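Local coordinates for uncharacterized protein ScGH5_18 (Streptomyces cattleya, PDB 7LR8) that belongs to glycoside hydrolase family 5 and probably hydrolyses the beta-1,4 bond between mannose and N-acetylglucosamine in fragments of the N-glycan core, at residues A200-D205 with A212-I217; A46-D51 with G324-D329; T358-D363 with E384-L389; Q244-L249 with T286-A291. The protein carries 1 engineered substitution. All coordinates share one frame; numbering follows the deposited sequence.

Contact 1 of 4, residues A200-D205 with A212-I217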
loop_
_atom_site.group_PDB
_atom_site.type_symbol
_atom_site.label_atom_id
_atom_site.label_comp_id
_atom_site.label_asym_id
_atom_site.label_seq_id
_atom_site.Cartn_x
_atom_site.Cartn_y
_atom_site.Cartn_z
ATOM N N ALA B 200 10.636 5.842 -21.078
ATOM C CA ALA B 200 11.098 4.506 -21.451
ATOM C C ALA B 200 10.377 3.992 -22.692
ATOM O O ALA B 200 10.946 3.215 -23.469
ATOM C CB ALA B 200 10.882 3.525 -20.299
ATOM N N ALA B 201 9.130 4.419 -22.903
ATOM C CA ALA B 201 8.401 3.982 -24.091
ATOM C C ALA B 201 9.086 4.436 -25.378
ATOM O O ALA B 201 8.930 3.789 -26.417
ATOM C CB ALA B 201 6.962 4.497 -24.053
ATOM N N TRP B 202 9.838 5.539 -25.336
ATOM C CA TRP B 202 10.567 6.019 -26.505
ATOM C C TRP B 202 12.056 5.706 -26.466
ATOM O O TRP B 202 12.689 5.680 -27.523
ATOM C CB TRP B 202 10.399 7.541 -26.663
ATOM C CG TRP B 202 8.991 7.988 -26.425
ATOM C CD1 TRP B 202 8.454 8.420 -25.248
ATOM C CD2 TRP B 202 7.933 8.014 -27.383
ATOM N NE1 TRP B 202 7.128 8.723 -25.417
ATOM C CE2 TRP B 202 6.783 8.483 -26.721
ATOM C CE3 TRP B 202 7.847 7.689 -28.735
ATOM C CZ2 TRP B 202 5.561 8.635 -27.365
ATOM C CZ3 TRP B 202 6.635 7.841 -29.375
ATOM C CH2 TRP B 202 5.508 8.309 -28.691
ATOM N N TYR B 203 12.625 5.456 -25.288
ATOM C CA TYR B 203 14.068 5.489 -25.111
ATOM C C TYR B 203 14.709 4.155 -24.735
ATOM O O TYR B 203 15.919 4.003 -24.945
ATOM C CB TYR B 203 14.437 6.510 -24.022
ATOM C CG TYR B 203 14.282 7.969 -24.389
ATOM C CD1 TYR B 203 13.937 8.376 -25.682
ATOM C CD2 TYR B 203 14.496 8.949 -23.434
ATOM C CE1 TYR B 203 13.814 9.738 -25.996
ATOM C CE2 TYR B 203 14.380 10.296 -23.738
ATOM C CZ TYR B 203 14.042 10.687 -25.011
ATOM O OH TYR B 203 13.944 12.041 -25.285
ATOM N N LEU B 204 13.952 3.201 -24.192
ATOM C CA LEU B 204 14.499 1.983 -23.587
ATOM C C LEU B 204 14.269 0.793 -24.511
ATOM O O LEU B 204 13.124 0.376 -24.715
ATOM C CB LEU B 204 13.852 1.714 -22.232
ATOM C CG LEU B 204 14.565 2.018 -20.919
ATOM C CD1 LEU B 204 13.981 1.145 -19.821
ATOM C CD2 LEU B 204 16.062 1.795 -21.045
ATOM N N ASP B 205 15.353 0.222 -25.031
ATOM C CA ASP B 205 15.230 -1.013 -25.793
ATOM C C ASP B 205 14.590 -2.086 -24.923
ATOM O O ASP B 205 14.843 -2.164 -23.717
ATOM C CB ASP B 205 16.598 -1.490 -26.286
ATOM C CG ASP B 205 17.287 -0.486 -27.188
ATOM O OD1 ASP B 205 16.603 0.326 -27.842
ATOM O OD2 ASP B 205 18.528 -0.511 -27.244
ATOM N N ALA B 212 4.677 2.752 -30.706
ATOM C CA ALA B 212 3.437 2.472 -31.420
ATOM C C ALA B 212 2.236 2.470 -30.475
ATOM O O ALA B 212 1.165 2.982 -30.830
ATOM C CB ALA B 212 3.553 1.138 -32.154
ATOM N N HIS B 213 2.386 1.897 -29.270
ATOM C CA HIS B 213 1.281 1.918 -28.310
ATOM C C HIS B 213 0.870 3.348 -27.983
ATOM O O HIS B 213 -0.327 3.660 -27.918
ATOM C CB HIS B 213 1.655 1.207 -27.006
ATOM C CG HIS B 213 1.940 -0.260 -27.133
ATOM N ND1 HIS B 213 2.831 -0.903 -26.301
ATOM C CD2 HIS B 213 1.422 -1.217 -27.939
ATOM C CE1 HIS B 213 2.875 -2.185 -26.609
ATOM N NE2 HIS B 213 2.027 -2.405 -27.598
ATOM N N SER B 214 1.851 4.225 -27.744
ATOM C CA SER B 214 1.542 5.593 -27.337
ATOM C C SER B 214 0.873 6.381 -28.460
ATOM O O SER B 214 -0.023 7.197 -28.211
ATOM C CB SER B 214 2.818 6.302 -26.882
ATOM O OG SER B 214 3.216 5.841 -25.597
ATOM N N ALA B 215 1.290 6.149 -29.703
ATOM C CA ALA B 215 0.816 6.923 -30.841
ATOM C C ALA B 215 -0.353 6.275 -31.573
ATOM O O ALA B 215 -0.958 6.920 -32.437
ATOM C CB ALA B 215 1.971 7.164 -31.829
ATOM N N ARG B 216 -0.698 5.028 -31.256
ATOM C CA ARG B 216 -1.760 4.344 -31.983
ATOM C C ARG B 216 -2.868 3.778 -31.104
ATOM O O ARG B 216 -3.845 3.241 -31.641
ATOM C CB ARG B 216 -1.169 3.215 -32.844
ATOM C CG ARG B 216 -0.158 3.721 -33.854
ATOM C CD ARG B 216 0.559 2.596 -34.586
ATOM N NE ARG B 216 1.745 3.106 -35.273
ATOM C CZ ARG B 216 2.662 2.347 -35.867
ATOM N NH1 ARG B 216 2.542 1.023 -35.870
ATOM N NH2 ARG B 216 3.704 2.918 -36.461
ATOM N N ILE B 217 -2.748 3.868 -29.779
ATOM C CA ILE B 217 -3.796 3.464 -28.849
ATOM C C ILE B 217 -4.193 4.686 -28.030
ATOM O O ILE B 217 -3.323 5.439 -27.580
ATOM C CB ILE B 217 -3.321 2.314 -27.933
ATOM C CG1 ILE B 217 -2.807 1.134 -28.762
ATOM C CG2 ILE B 217 -4.436 1.841 -27.035
ATOM C CD1 ILE B 217 -2.304 -0.023 -27.916
#

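Contact 2 of 4, residues A46-D51 with G324-D329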
loop_
_atom_site.group_PDB
_atom_site.type_symbol
_atom_site.label_atom_id
_atom_site.label_comp_id
_atom_site.label_asym_id
_atom_site.label_seq_id
_atom_site.Cartn_x
_atom_site.Cartn_y
_atom_site.Cartn_z
ATOM N N ALA B 46 -6.182 29.233 -11.456
ATOM C CA ALA B 46 -6.957 30.031 -12.405
ATOM C C ALA B 46 -6.400 31.447 -12.549
ATOM O O ALA B 46 -6.485 32.044 -13.629
ATOM C CB ALA B 46 -8.421 30.077 -11.968
ATOM N N ALA B 47 -5.812 31.992 -11.481
ATOM C CA ALA B 47 -5.222 33.328 -11.540
ATOM C C ALA B 47 -4.086 33.408 -12.556
ATOM O O ALA B 47 -3.797 34.492 -13.086
ATOM C CB ALA B 47 -4.720 33.746 -10.157
ATOM N N LEU B 48 -3.420 32.285 -12.827
ATOM C CA LEU B 48 -2.343 32.248 -13.806
ATOM C C LEU B 48 -2.834 32.011 -15.229
ATOM O O LEU B 48 -2.018 32.011 -16.155
ATOM C CB LEU B 48 -1.326 31.180 -13.419
ATOM C CG LEU B 48 -0.657 31.472 -12.074
ATOM C CD1 LEU B 48 0.298 30.348 -11.698
ATOM C CD2 LEU B 48 0.067 32.821 -12.117
ATOM N N GLY B 49 -4.137 31.819 -15.430
ATOM C CA GLY B 49 -4.703 31.792 -16.763
ATOM C C GLY B 49 -4.842 30.414 -17.377
ATOM O O GLY B 49 -5.118 30.321 -18.579
ATOM N N PHE B 50 -4.656 29.350 -16.596
ATOM C CA PHE B 50 -4.730 27.996 -17.127
ATOM C C PHE B 50 -6.166 27.637 -17.470
ATOM O O PHE B 50 -7.120 28.249 -16.978
ATOM C CB PHE B 50 -4.180 26.984 -16.119
ATOM C CG PHE B 50 -2.713 27.136 -15.869
ATOM C CD1 PHE B 50 -1.787 26.753 -16.832
ATOM C CD2 PHE B 50 -2.256 27.687 -14.685
ATOM C CE1 PHE B 50 -0.428 26.903 -16.610
ATOM C CE2 PHE B 50 -0.896 27.841 -14.457
ATOM C CZ PHE B 50 0.017 27.459 -15.425
ATOM N N ASP B 51 -6.318 26.634 -18.336
ATOM C CA ASP B 51 -7.647 26.180 -18.720
ATOM C C ASP B 51 -7.950 24.730 -18.377
ATOM O O ASP B 51 -9.060 24.277 -18.668
ATOM C CB ASP B 51 -7.880 26.398 -20.225
ATOM C CG ASP B 51 -6.875 25.659 -21.092
ATOM O OD1 ASP B 51 -6.888 24.405 -21.080
ATOM O OD2 ASP B 51 -6.086 26.340 -21.793
ATOM N N GLY B 324 6.715 23.042 -8.035
ATOM C CA GLY B 324 5.502 23.826 -8.205
ATOM C C GLY B 324 5.743 25.136 -8.936
ATOM O O GLY B 324 6.843 25.692 -8.939
ATOM N N LEU B 325 4.686 25.613 -9.603
ATOM C CA LEU B 325 4.630 26.996 -10.052
ATOM C C LEU B 325 4.210 27.922 -8.925
ATOM O O LEU B 325 4.434 29.137 -9.011
ATOM C CB LEU B 325 3.648 27.125 -11.219
ATOM C CG LEU B 325 3.984 26.330 -12.479
ATOM C CD1 LEU B 325 2.903 26.524 -13.540
ATOM C CD2 LEU B 325 5.361 26.716 -13.021
ATOM N N LEU B 326 3.608 27.358 -7.879
ATOM C CA LEU B 326 3.164 28.080 -6.698
ATOM C C LEU B 326 3.783 27.437 -5.460
ATOM O O LEU B 326 4.024 26.226 -5.421
ATOM C CB LEU B 326 1.627 28.058 -6.600
ATOM C CG LEU B 326 0.947 28.780 -7.769
ATOM C CD1 LEU B 326 -0.260 27.998 -8.283
ATOM C CD2 LEU B 326 0.553 30.178 -7.333
ATOM N N THR B 327 4.017 28.254 -4.437
ATOM C CA THR B 327 4.543 27.743 -3.182
ATOM C C THR B 327 3.457 26.999 -2.402
ATOM O O THR B 327 2.283 26.942 -2.789
ATOM C CB THR B 327 5.094 28.877 -2.319
ATOM O OG1 THR B 327 4.011 29.707 -1.895
ATOM C CG2 THR B 327 6.115 29.708 -3.077
ATOM N N GLN B 328 3.877 26.434 -1.269
ATOM C CA GLN B 328 2.959 25.772 -0.350
ATOM C C GLN B 328 1.866 26.713 0.137
ATOM O O GLN B 328 0.717 26.294 0.324
ATOM C CB GLN B 328 3.745 25.219 0.833
ATOM C CG GLN B 328 4.122 23.796 0.630
ATOM C CD GLN B 328 2.948 22.891 0.856
ATOM O OE1 GLN B 328 2.309 22.943 1.910
ATOM N NE2 GLN B 328 2.637 22.059 -0.134
ATOM N N ASP B 329 2.203 27.979 0.378
ATOM C CA ASP B 329 1.205 28.958 0.778
ATOM C C ASP B 329 0.592 29.686 -0.411
ATOM O O ASP B 329 0.049 30.778 -0.234
ATOM C CB ASP B 329 1.798 29.961 1.773
ATOM C CG ASP B 329 3.225 30.343 1.444
ATOM O OD1 ASP B 329 3.474 30.824 0.320
ATOM O OD2 ASP B 329 4.104 30.169 2.316
#

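Contact 3 of 4, residues T358-D363 with E384-L389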
loop_
_atom_site.group_PDB
_atom_site.type_symbol
_atom_site.label_atom_id
_atom_site.label_comp_id
_atom_site.label_asym_id
_atom_site.label_seq_id
_atom_site.Cartn_x
_atom_site.Cartn_y
_atom_site.Cartn_z
ATOM N N THR B 358 10.601 19.611 -43.019
ATOM C CA THR B 358 11.831 18.826 -42.999
ATOM C C THR B 358 11.728 17.748 -41.926
ATOM O O THR B 358 11.477 18.055 -40.755
ATOM C CB THR B 358 13.049 19.712 -42.721
ATOM O OG1 THR B 358 13.174 20.714 -43.744
ATOM C CG2 THR B 358 14.319 18.866 -42.679
ATOM N N ALA B 359 11.939 16.491 -42.318
ATOM C CA ALA B 359 11.761 15.356 -41.420
ATOM C C ALA B 359 13.064 14.580 -41.263
ATOM O O ALA B 359 13.750 14.294 -42.252
ATOM C CB ALA B 359 10.658 14.426 -41.924
ATOM N N LEU B 360 13.401 14.253 -40.020
ATOM C CA LEU B 360 14.553 13.415 -39.713
ATOM C C LEU B 360 14.111 11.956 -39.684
ATOM O O LEU B 360 13.087 11.629 -39.076
ATOM C CB LEU B 360 15.158 13.812 -38.367
ATOM C CG LEU B 360 16.231 12.903 -37.766
ATOM C CD1 LEU B 360 17.524 13.034 -38.559
ATOM C CD2 LEU B 360 16.459 13.240 -36.298
ATOM N N VAL B 361 14.885 11.083 -40.333
ATOM C CA VAL B 361 14.525 9.667 -40.386
ATOM C C VAL B 361 14.795 9.010 -39.040
ATOM O O VAL B 361 15.901 9.109 -38.492
ATOM C CB VAL B 361 15.295 8.951 -41.505
ATOM C CG1 VAL B 361 14.978 7.450 -41.480
ATOM C CG2 VAL B 361 14.960 9.560 -42.856
ATOM N N VAL B 362 13.796 8.304 -38.513
ATOM C CA VAL B 362 13.919 7.573 -37.256
ATOM C C VAL B 362 13.864 6.084 -37.566
ATOM O O VAL B 362 12.831 5.574 -38.018
ATOM C CB VAL B 362 12.821 7.969 -36.262
ATOM C CG1 VAL B 362 12.916 7.130 -34.997
ATOM C CG2 VAL B 362 12.923 9.455 -35.942
ATOM N N ASP B 363 14.970 5.386 -37.313
ATOM C CA ASP B 363 15.081 3.949 -37.548
ATOM C C ASP B 363 15.317 3.296 -36.194
ATOM O O ASP B 363 16.409 3.410 -35.630
ATOM C CB ASP B 363 16.217 3.640 -38.525
ATOM C CG ASP B 363 16.247 2.178 -38.964
ATOM O OD1 ASP B 363 15.598 1.324 -38.321
ATOM O OD2 ASP B 363 16.942 1.882 -39.958
ATOM N N GLU B 384 20.657 13.346 -31.210
ATOM C CA GLU B 384 21.647 14.386 -31.490
ATOM C C GLU B 384 21.436 15.003 -32.866
ATOM O O GLU B 384 21.627 16.212 -33.040
ATOM C CB GLU B 384 23.062 13.820 -31.355
ATOM C CG GLU B 384 23.287 13.127 -30.018
ATOM C CD GLU B 384 24.730 13.156 -29.545
ATOM O OE1 GLU B 384 25.646 13.169 -30.395
ATOM O OE2 GLU B 384 24.942 13.156 -28.313
ATOM N N ALA B 385 21.032 14.202 -33.856
ATOM C CA ALA B 385 20.737 14.783 -35.165
ATOM C C ALA B 385 19.540 15.723 -35.092
ATOM O O ALA B 385 19.520 16.758 -35.766
ATOM C CB ALA B 385 20.495 13.687 -36.201
ATOM N N PHE B 386 18.530 15.386 -34.287
ATOM C CA PHE B 386 17.374 16.270 -34.150
ATOM C C PHE B 386 17.778 17.592 -33.520
ATOM O O PHE B 386 17.330 18.662 -33.953
ATOM C CB PHE B 386 16.275 15.604 -33.314
ATOM C CG PHE B 386 15.003 16.422 -33.217
ATOM C CD1 PHE B 386 14.873 17.426 -32.263
ATOM C CD2 PHE B 386 13.930 16.164 -34.066
ATOM C CE1 PHE B 386 13.701 18.184 -32.176
ATOM C CE2 PHE B 386 12.751 16.910 -33.991
ATOM C CZ PHE B 386 12.638 17.922 -33.042
ATOM N N MET B 387 18.623 17.535 -32.493
ATOM C CA MET B 387 19.047 18.758 -31.827
ATOM C C MET B 387 19.930 19.610 -32.724
ATOM O O MET B 387 19.890 20.841 -32.627
ATOM C CB MET B 387 19.768 18.425 -30.524
ATOM C CG MET B 387 18.850 17.791 -29.474
ATOM S SD MET B 387 17.357 18.782 -29.201
ATOM C CE MET B 387 16.466 17.714 -28.046
ATOM N N ARG B 388 20.735 18.988 -33.589
ATOM C CA ARG B 388 21.565 19.782 -34.491
ATOM C C ARG B 388 20.709 20.463 -35.554
ATOM O O ARG B 388 20.902 21.649 -35.845
ATOM C CB ARG B 388 22.643 18.907 -35.132
ATOM N N LEU B 389 19.748 19.735 -36.128
ATOM C CA LEU B 389 18.812 20.366 -37.056
ATOM C C LEU B 389 18.057 21.496 -36.374
ATOM O O LEU B 389 17.804 22.545 -36.981
ATOM C CB LEU B 389 17.829 19.329 -37.602
ATOM C CG LEU B 389 18.346 18.346 -38.645
ATOM C CD1 LEU B 389 17.339 17.215 -38.815
ATOM C CD2 LEU B 389 18.600 19.056 -39.964
#

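Contact 4 of 4, residues Q244-L249 with T286-A291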
loop_
_atom_site.group_PDB
_atom_site.type_symbol
_atom_site.label_atom_id
_atom_site.label_comp_id
_atom_site.label_asym_id
_atom_site.label_seq_id
_atom_site.Cartn_x
_atom_site.Cartn_y
_atom_site.Cartn_z
ATOM N N GLN B 244 15.034 22.170 -25.689
ATOM C CA GLN B 244 14.215 21.653 -26.769
ATOM C C GLN B 244 13.721 20.239 -26.498
ATOM O O GLN B 244 13.088 19.634 -27.370
ATOM C CB GLN B 244 15.014 21.695 -28.079
ATOM C CG GLN B 244 15.330 23.115 -28.596
ATOM C CD GLN B 244 14.162 23.717 -29.354
ATOM O OE1 GLN B 244 13.254 23.004 -29.787
ATOM N NE2 GLN B 244 14.189 25.029 -29.533
ATOM N N HIS B 245 13.995 19.691 -25.314
ATOM C CA HIS B 245 13.681 18.287 -25.092
ATOM C C HIS B 245 12.186 18.020 -25.231
ATOM O O HIS B 245 11.782 17.002 -25.805
ATOM C CB HIS B 245 14.196 17.839 -23.722
ATOM C CG HIS B 245 13.966 16.383 -23.455
ATOM N ND1 HIS B 245 12.783 15.895 -22.930
ATOM C CD2 HIS B 245 14.744 15.303 -23.700
ATOM C CE1 HIS B 245 12.860 14.579 -22.838
ATOM N NE2 HIS B 245 14.031 14.194 -23.309
ATOM N N ALA B 246 11.347 18.921 -24.728
ATOM C CA ALA B 246 9.910 18.673 -24.804
ATOM C C ALA B 246 9.400 18.772 -26.241
ATOM O O ALA B 246 8.563 17.962 -26.661
ATOM C CB ALA B 246 9.161 19.638 -23.885
ATOM N N ALA B 247 9.883 19.758 -27.010
ATOM C CA ALA B 247 9.534 19.835 -28.428
ATOM C C ALA B 247 10.026 18.604 -29.179
ATOM O O ALA B 247 9.369 18.123 -30.108
ATOM C CB ALA B 247 10.120 21.111 -29.048
ATOM N N TYR B 248 11.191 18.080 -28.796
ATOM C CA TYR B 248 11.677 16.844 -29.403
ATOM C C TYR B 248 10.702 15.691 -29.194
ATOM O O TYR B 248 10.404 14.939 -30.129
ATOM C CB TYR B 248 13.024 16.478 -28.808
ATOM C CG TYR B 248 13.523 15.103 -29.192
ATOM C CD1 TYR B 248 13.687 14.752 -30.524
ATOM C CD2 TYR B 248 13.888 14.185 -28.223
ATOM C CE1 TYR B 248 14.171 13.501 -30.883
ATOM C CE2 TYR B 248 14.383 12.939 -28.570
ATOM C CZ TYR B 248 14.522 12.605 -29.895
ATOM O OH TYR B 248 15.018 11.365 -30.238
ATOM N N LEU B 249 10.250 15.487 -27.957
ATOM C CA LEU B 249 9.338 14.372 -27.714
ATOM C C LEU B 249 8.055 14.548 -28.514
ATOM O O LEU B 249 7.493 13.571 -29.029
ATOM C CB LEU B 249 9.033 14.239 -26.222
ATOM C CG LEU B 249 10.080 13.583 -25.326
ATOM C CD1 LEU B 249 9.507 13.451 -23.922
ATOM C CD2 LEU B 249 10.512 12.224 -25.876
ATOM N N THR B 286 10.219 29.408 -19.986
ATOM C CA THR B 286 9.955 30.233 -21.164
ATOM C C THR B 286 10.543 29.597 -22.416
ATOM O O THR B 286 9.854 29.441 -23.432
ATOM C CB THR B 286 10.529 31.641 -20.954
ATOM O OG1 THR B 286 9.857 32.269 -19.857
ATOM C CG2 THR B 286 10.369 32.519 -22.217
ATOM N N ALA B 287 11.811 29.179 -22.345
ATOM C CA ALA B 287 12.459 28.587 -23.510
ATOM C C ALA B 287 11.757 27.310 -23.931
ATOM O O ALA B 287 11.537 27.075 -25.127
ATOM C CB ALA B 287 13.930 28.303 -23.212
ATOM N N THR B 288 11.391 26.479 -22.948
ATOM C CA THR B 288 10.767 25.193 -23.222
ATOM C C THR B 288 9.411 25.369 -23.887
ATOM O O THR B 288 9.101 24.708 -24.888
ATOM C CB THR B 288 10.615 24.411 -21.917
ATOM O OG1 THR B 288 11.908 24.017 -21.446
ATOM C CG2 THR B 288 9.754 23.170 -22.125
ATOM N N ILE B 289 8.583 26.251 -23.327
ATOM C CA ILE B 289 7.255 26.486 -23.880
ATOM C C ILE B 289 7.348 27.127 -25.265
ATOM O O ILE B 289 6.635 26.717 -26.188
ATOM C CB ILE B 289 6.418 27.334 -22.906
ATOM C CG1 ILE B 289 6.174 26.557 -21.612
ATOM C CG2 ILE B 289 5.098 27.764 -23.564
ATOM C CD1 ILE B 289 5.391 27.327 -20.573
ATOM N N ASP B 290 8.229 28.126 -25.446
ATOM C CA ASP B 290 8.410 28.688 -26.783
ATOM C C ASP B 290 8.784 27.599 -27.783
ATOM O O ASP B 290 8.278 27.578 -28.910
ATOM C CB ASP B 290 9.487 29.775 -26.791
ATOM C CG ASP B 290 9.034 31.072 -26.146
ATOM O OD1 ASP B 290 7.818 31.332 -26.075
ATOM O OD2 ASP B 290 9.915 31.849 -25.717
ATOM N N ALA B 291 9.671 26.684 -27.387
ATOM C CA ALA B 291 10.070 25.621 -28.302
ATOM C C ALA B 291 8.899 24.689 -28.611
ATOM O O ALA B 291 8.705 24.288 -29.763
ATOM C CB ALA B 291 11.242 24.833 -27.710
HETATM O O HOH W 1 10.957 23.870 -31.338
HETATM O O HOH W 2 11.019 22.206 -25.527
#

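Contact 1 of 4, residues A200-D205 with A212-I217
A201 and W202 of the short helix 200-203 both touch S214 of helix 211-216, and the two helices lie one after the other in the (beta/alpha)8 barrel of this GH5 enzyme, in the connection from strand 194-196 to strand 221-225. Along the first segment, A200 serves through its backbone: its carbonyl O takes the N-H of L204, at 3.1 Å from O to N, as the chain leaves the helix. A201 comes next, pointing its methyl at the second helix, where CB lies 4.3 Å from S214 OG. Alanine suits this place, its single methyl reaching S214 where the CA atoms of A201 and S214 are 7.8 Å apart.

W202 makes the closer contact. Its CG stands beside the backbone N (chi1 -43°), and from there the indole carries its six-membered ring across to the second helix. The indole also touches A253 of helix 240-253 and T221 and V223 of strand 221-225. Beyond it, Y203 faces helix 240-253 instead, touching Y248 and L249. Serine is a good partner for the tryptophan because it is small. The six-membered ring meets its CB obliquely, with W202 CH2 3.8 Å from S214 CB and W202 CZ2 nearer, at 3.6 Å from the same carbon.

Contact 2 of 4, residues A46-D51 with G324-D329
L48 and F50 meet L326 and L325 in two apolar contacts, joining the loop after helix 35-46 to the loop that follows the last barrel strand, 298-304. L48 and L326 reach toward each other tip to tip, their CD1 methyls 4.2 Å apart. F50 and L325 come closer: the far end of the ring slants against one leucine branch, with F50 CZ 3.6 Å from L325 CD1 and F50 CE2 4.1 Å from that same methyl. L325 holds CG beside its backbone N (chi1 -62°), and with chi2 extended (178°) this carries CD1 to the phenylalanine. Branched leucines and a flat ring can fill such a seam without any polar group to satisfy.

Backbone bonding shapes the first loop. A type I turn runs from A46 to G49, with G49 N 3.0 Å from A46 O, and a Schellman motif ends the helix. G49 has a positive phi of 94°, where a beta carbon would be pressed against the carbonyl O of L48, so a glycine fits.

Charged groups lie beyond the seam. D51 forms salt bridges with R15 and R347, and R347 also bonds to the carbonyl O of G49.

Around the contact, helix 334-349 sends A340 against L48, V339 against F50 and both A335 and V339 against L325, while V18 of strand 15-19 touches F50 and L325, and S44 of helix 35-46 touches L326.

Contact 3 of 4, residues T358-D363 with E384-L389
L360 of strand 358-362 is the bump of this contact, and A385, F386 and L389 of helix 381-391 form the hollow that receives it. The strand and helix are the first two elements of a beta-alpha-beta crossover completed by strand 397-400, in the small parallel sheet that follows the barrel. Their axes run nearly antiparallel, at 167°, and approach to 9.4 Å, a spacing that one leucine side chain can bridge.

The two branches of L360 enter different parts of the hollow. CG lies opposite the backbone N (chi1 170°), which sends the fork out toward the helix. L360 CD1 rests on the small methyl of A385, 3.8 Å from its CB, and L389 lies one helical turn farther on, closing the same side: its CD1 is 4.1 Å from L360 CB. Alanine suits the floor of the hollow because its short side chain lets the leucine come down close to the helix backbone. With an alanine in place of L360 both branches would vanish, and A385 and F386 would probably lose their packing partner on the strand, opening a gap between strand and helix.

P421 of helix 421-425 touches L360 and A385, and V424 touches A385 and L389, so a second helix borders the hollow. On the other branch, L360 CD2 lies at the edge of the F386 ring, close to its plane; it is 3.8 Å from F386 CB and nearer still to the backbone, 3.6 Å from F386 N.

Contact 4 of 4, residues Q244-L249 with T286-A291
The amide of Q244 lies over the methyl of A291, joining two neighbouring outer helices of the barrel, 240-253 and 281-293. The axes of the short segments approach to 7.8 Å and cross at -25°, close enough that small residues predominate where they meet. Q244 starts out pointing away from the other helix, but its chain bends at chi2 (-82°) and swings the amide back. A291 CB then sits above the flat group, almost equally far from its heavy atoms: 3.4 Å from Q244 OE1 and 3.5 Å from Q244 NE2.

The methyls of A247 and A291 face each other, and A247 CB also touches the carbonyl of its partner, 3.6 Å from A291 O. Alanine fits both positions, whose CA atoms are only 5.8 Å apart. A turn earlier on the second helix, T288 offers its methyl to the first: CG2 lies 4.0 Å from A246 CB, while its OG1 bonds back to the carbonyl O of F284.

Two waters supply the polar links. One donates to both Q244 OE1 and A291 O, which would help to hold the amide's rotation. The other accepts from A247 N, at 3.1 Å from its oxygen, and donates to T288 O. Helix 240-253 is kinked here and A247 N lacks its bond to the preceding turn, so this water satisfies a buried backbone donor and the seam pairs methyl packing with solvent-mediated bonding.

Overall arrangement
From the N terminus, residues 46-51 open contact 2, whose partner 324-329 comes only after most of the barrel has been built. Nested in that long loop are contact 1, a short closure between strands 194-196 and 221-225, and then contact 4, which spans from helix 240-253 to helix 281-293. These two are in series, and contact 3 closes last, beyond the barrel; none cross. Contacts 1 and 2 lie on opposite sides of the chain's centre, about 31 Å apart between centres. Contact 4 links contacts 1 and 3 without touching contact 2: Y203 of contact 1 packs on H245, Y248 and L249, while F386 and M387 of contact 3 reach Y248 and Q244, tying the C-terminal sheet to the barrel.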